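Local structure of mercuric reductase (Metallosphaera sedula, 4YWO) at residues N35-K40 against A324-L329; G246-V249 against G254-E257. The protein probably catalyses the NADPH-dependent reduction of mercuric ion to elemental mercury, as an FAD-containing homodimer. All coordinates share one frame; numbering follows the deposited sequence.

Interaction 1: residues N35-K40 against A324-L329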
# COMPACT_ATOMS: atom_id res chain seq x y z
N ASN A 35 -20.73 -18.42 -17.38
CA ASN A 35 -21.63 -17.45 -18.04
C ASN A 35 -20.91 -16.69 -19.14
O ASN A 35 -21.48 -16.49 -20.22
CB ASN A 35 -22.24 -16.47 -17.03
CG ASN A 35 -23.50 -16.95 -16.44
OD1 ASN A 35 -24.52 -16.40 -16.71
ND2 ASN A 35 -23.46 -17.96 -15.58
N GLU A 36 -19.71 -16.24 -18.86
CA GLU A 36 -18.83 -15.55 -19.82
C GLU A 36 -18.47 -16.43 -21.04
O GLU A 36 -18.28 -15.94 -22.14
CB GLU A 36 -17.57 -15.04 -19.15
CG GLU A 36 -17.89 -13.92 -18.12
CD GLU A 36 -16.69 -13.48 -17.25
OE1 GLU A 36 -15.61 -14.14 -17.28
OE2 GLU A 36 -16.83 -12.43 -16.55
N LEU A 37 -18.39 -17.75 -20.87
CA LEU A 37 -18.16 -18.64 -21.98
C LEU A 37 -19.45 -19.18 -22.53
O LEU A 37 -19.44 -20.18 -23.29
CB LEU A 37 -17.29 -19.80 -21.48
CG LEU A 37 -15.96 -19.30 -20.97
CD1 LEU A 37 -15.11 -20.41 -20.32
CD2 LEU A 37 -15.28 -18.53 -22.13
N GLY A 38 -20.59 -18.64 -22.12
CA GLY A 38 -21.85 -18.99 -22.76
C GLY A 38 -22.55 -20.23 -22.24
O GLY A 38 -23.38 -20.82 -22.89
N VAL A 39 -22.21 -20.66 -21.03
CA VAL A 39 -22.79 -21.84 -20.41
C VAL A 39 -23.55 -21.47 -19.13
O VAL A 39 -23.05 -20.74 -18.27
CB VAL A 39 -21.62 -22.86 -20.07
CG1 VAL A 39 -22.13 -23.97 -19.16
CG2 VAL A 39 -20.97 -23.43 -21.35
N LYS A 40 -24.73 -22.03 -18.97
CA LYS A 40 -25.51 -21.95 -17.79
C LYS A 40 -25.19 -23.18 -16.90
O LYS A 40 -25.63 -24.30 -17.15
CB LYS A 40 -26.98 -21.94 -18.09
CG LYS A 40 -27.83 -21.75 -16.86
CD LYS A 40 -29.27 -22.02 -17.22
CE LYS A 40 -30.12 -22.06 -15.99
NZ LYS A 40 -31.53 -22.09 -16.44
N ALA A 324 -10.12 -23.22 -13.77
CA ALA A 324 -10.61 -24.63 -13.85
C ALA A 324 -11.76 -24.66 -14.82
O ALA A 324 -11.82 -25.60 -15.66
CB ALA A 324 -11.03 -25.14 -12.48
N THR A 325 -12.62 -23.67 -14.74
CA THR A 325 -13.81 -23.58 -15.56
C THR A 325 -13.40 -23.39 -17.04
O THR A 325 -13.91 -24.05 -17.96
CB THR A 325 -14.76 -22.60 -15.05
OG1 THR A 325 -15.20 -22.93 -13.74
CG2 THR A 325 -15.94 -22.33 -15.95
N GLU A 326 -12.51 -22.43 -17.28
CA GLU A 326 -12.07 -22.21 -18.65
C GLU A 326 -11.43 -23.42 -19.18
O GLU A 326 -11.70 -23.80 -20.41
CB GLU A 326 -11.12 -20.97 -18.68
CG GLU A 326 -10.70 -20.68 -20.09
CD GLU A 326 -9.96 -19.37 -20.23
OE1 GLU A 326 -9.68 -18.71 -19.19
OE2 GLU A 326 -9.56 -19.08 -21.38
N ASN A 327 -10.56 -24.11 -18.44
CA ASN A 327 -9.90 -25.33 -18.97
C ASN A 327 -10.97 -26.42 -19.25
O ASN A 327 -10.97 -27.14 -20.30
CB ASN A 327 -8.90 -25.91 -18.05
CG ASN A 327 -7.59 -25.02 -17.94
OD1 ASN A 327 -7.39 -24.19 -18.77
ND2 ASN A 327 -6.74 -25.31 -17.03
N ALA A 328 -11.96 -26.46 -18.40
CA ALA A 328 -13.01 -27.55 -18.57
C ALA A 328 -13.84 -27.28 -19.75
O ALA A 328 -14.11 -28.28 -20.50
CB ALA A 328 -13.89 -27.63 -17.29
N LEU A 329 -14.23 -26.02 -20.02
CA LEU A 329 -15.22 -25.72 -21.08
C LEU A 329 -14.57 -25.38 -22.43
O LEU A 329 -15.28 -25.43 -23.44
CB LEU A 329 -16.15 -24.61 -20.75
CG LEU A 329 -17.04 -24.67 -19.52
CD1 LEU A 329 -17.74 -23.41 -19.18
CD2 LEU A 329 -18.06 -25.80 -19.76
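A Schellman motif ends helix 25-36, the first helix of the Rossmann-type FAD-binding fold, and the two residues that flank its glycine, Leu37 and Val39, pack against the last turns of helix 314-330. Gly38 is the C-prime residue, with positive phi (86°); its N bonds to Asn35 O, and Val39 N reaches back to Ala34 O. This reversal lets the side chains before and after the glycine both turn to the neighbouring helix. Leu37 comes in with one methyl: CD1 lies 3.9 Å from Glu326 CA, on the backbone of the helix, and 4.1 Å from Leu329 CD1, the two leucine side chains crossing at a slant. The carboxylate of Glu326 turns to other partners, a salt bridge from OE2 to Lys334 NZ and a long, weak ion pair from OE1 to Lys33 NZ. One turn earlier on helix 314-330, Thr325 touches Ala30 and Ala34 of helix 25-36, so the two helices already meet before the motif. Val39, which also rests on Lys17 of strand 16-21, holds CG2 anti to its carbonyl carbon and meets Leu329 tip to tip: Val39 CG2 stands 3.9 Å from Leu329 CD1 and 4.1 Å from Leu329 CD2.

Interaction 2: residues G246-V249 against G254-E257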
# COMPACT_ATOMS: atom_id res chain seq x y z
N GLY A 246 -12.24 -23.08 35.16
CA GLY A 246 -12.35 -22.98 33.71
C GLY A 246 -11.75 -24.17 33.03
O GLY A 246 -11.64 -25.26 33.60
N LYS A 247 -11.31 -23.98 31.80
CA LYS A 247 -10.82 -25.06 31.01
C LYS A 247 -9.37 -25.17 31.22
O LYS A 247 -8.64 -24.14 31.23
CB LYS A 247 -11.18 -24.91 29.52
CG LYS A 247 -12.63 -24.69 29.24
CD LYS A 247 -13.04 -24.82 27.80
CE LYS A 247 -14.50 -24.51 27.67
NZ LYS A 247 -14.95 -24.75 26.35
N ILE A 248 -8.89 -26.41 31.41
CA ILE A 248 -7.49 -26.68 31.68
C ILE A 248 -6.82 -27.43 30.55
O ILE A 248 -7.23 -28.56 30.21
CB ILE A 248 -7.25 -27.45 33.03
CG1 ILE A 248 -7.92 -26.69 34.19
CG2 ILE A 248 -5.77 -27.54 33.28
CD1 ILE A 248 -8.06 -27.51 35.47
N VAL A 249 -5.83 -26.80 29.91
CA VAL A 249 -5.02 -27.45 28.93
C VAL A 249 -3.71 -27.94 29.61
O VAL A 249 -2.93 -27.16 30.13
CB VAL A 249 -4.72 -26.52 27.69
CG1 VAL A 249 -3.90 -27.30 26.67
CG2 VAL A 249 -6.04 -25.98 27.16
N GLY A 254 3.49 -27.56 31.56
CA GLY A 254 2.59 -27.00 32.57
C GLY A 254 1.15 -26.93 32.13
O GLY A 254 0.81 -27.26 31.00
N GLU A 255 0.31 -26.51 33.05
CA GLU A 255 -1.12 -26.45 32.86
C GLU A 255 -1.46 -25.00 32.55
O GLU A 255 -0.93 -24.09 33.13
CB GLU A 255 -1.85 -26.94 34.09
CG GLU A 255 -1.63 -28.43 34.33
CD GLU A 255 -2.33 -28.96 35.56
OE1 GLU A 255 -3.51 -28.63 35.78
OE2 GLU A 255 -1.68 -29.72 36.31
N VAL A 256 -2.32 -24.79 31.56
CA VAL A 256 -2.76 -23.48 31.21
C VAL A 256 -4.27 -23.44 31.39
O VAL A 256 -4.97 -24.16 30.75
CB VAL A 256 -2.34 -23.22 29.72
CG1 VAL A 256 -2.90 -21.88 29.30
CG2 VAL A 256 -0.81 -23.33 29.60
N GLU A 257 -4.77 -22.58 32.24
CA GLU A 257 -6.18 -22.55 32.50
C GLU A 257 -6.76 -21.33 31.85
O GLU A 257 -6.16 -20.29 31.93
CB GLU A 257 -6.49 -22.52 33.99
CG GLU A 257 -7.99 -22.75 34.26
CD GLU A 257 -8.31 -23.16 35.73
OE1 GLU A 257 -7.35 -23.26 36.53
OE2 GLU A 257 -9.51 -23.38 36.06
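Glu257 runs back along the neighbouring strand to Gly246, and each atom of its side chain meets something on the way. Glu257 CB sits 3.9 Å from Lys247 O. With CG anti to the backbone N (chi1 -169°), the chain continues extended: Glu257 CG approaches Lys247 O and lies 3.9 Å from Ile248 CG1, over which CD also passes. At the tip, Glu257 OE1 lies 4.2 Å from Ile248 CG1, while OE2 accepts the amide of Gly246 through its anti lone pair, Gly246 N to Glu257 OE2 2.9 Å and nearly straight at 164°, so a carboxylate tip holds the residue just before the strand. All this happens on a two-stranded antiparallel beta hairpin, 247-251 with 254-258, where Ile248 and Glu257 form a non-hydrogen-bonded pair and Val249 and Val256 the hydrogen-bonded one next to it. Val249 N gives to Val256 O at 2.9 Å, and Val256 N returns to Val249 O at 2.8 Å, in the carbonyl plane. Those two valines project from the other face, onto Leu203 of strand 199-203. On the other branch of Ile248, Glu255 crosses it: Glu255 OE1 comes within 3.5 Å of Ile248 CG2, and the same oxygen forms a salt bridge with Arg242 NH2 of strand 238-243.

Interaction 1 and interaction 2 lie on opposite sides of the chain's centre, their centres 52 Å apart and their nearest atoms about 39 Å apart. Along the chain, segment 35-40 comes first, both strands of the hairpin follow, and 324-329 comes last. Interaction 1 thus joins segments 284 residues apart, on helices 25-36 and 314-330, beside the five-stranded parallel sheet that includes strands 16-21 and 301-303, whereas interaction 2 joins neighbours in sequence within the three-stranded antiparallel sheet 238-258. That small sheet faces the second parallel sheet (176-180, 199-203, 231-233 and 260-263), consistent with the separate FAD- and NADPH-binding domains of this family, interaction 1 lying in the first and interaction 2 probably in the second.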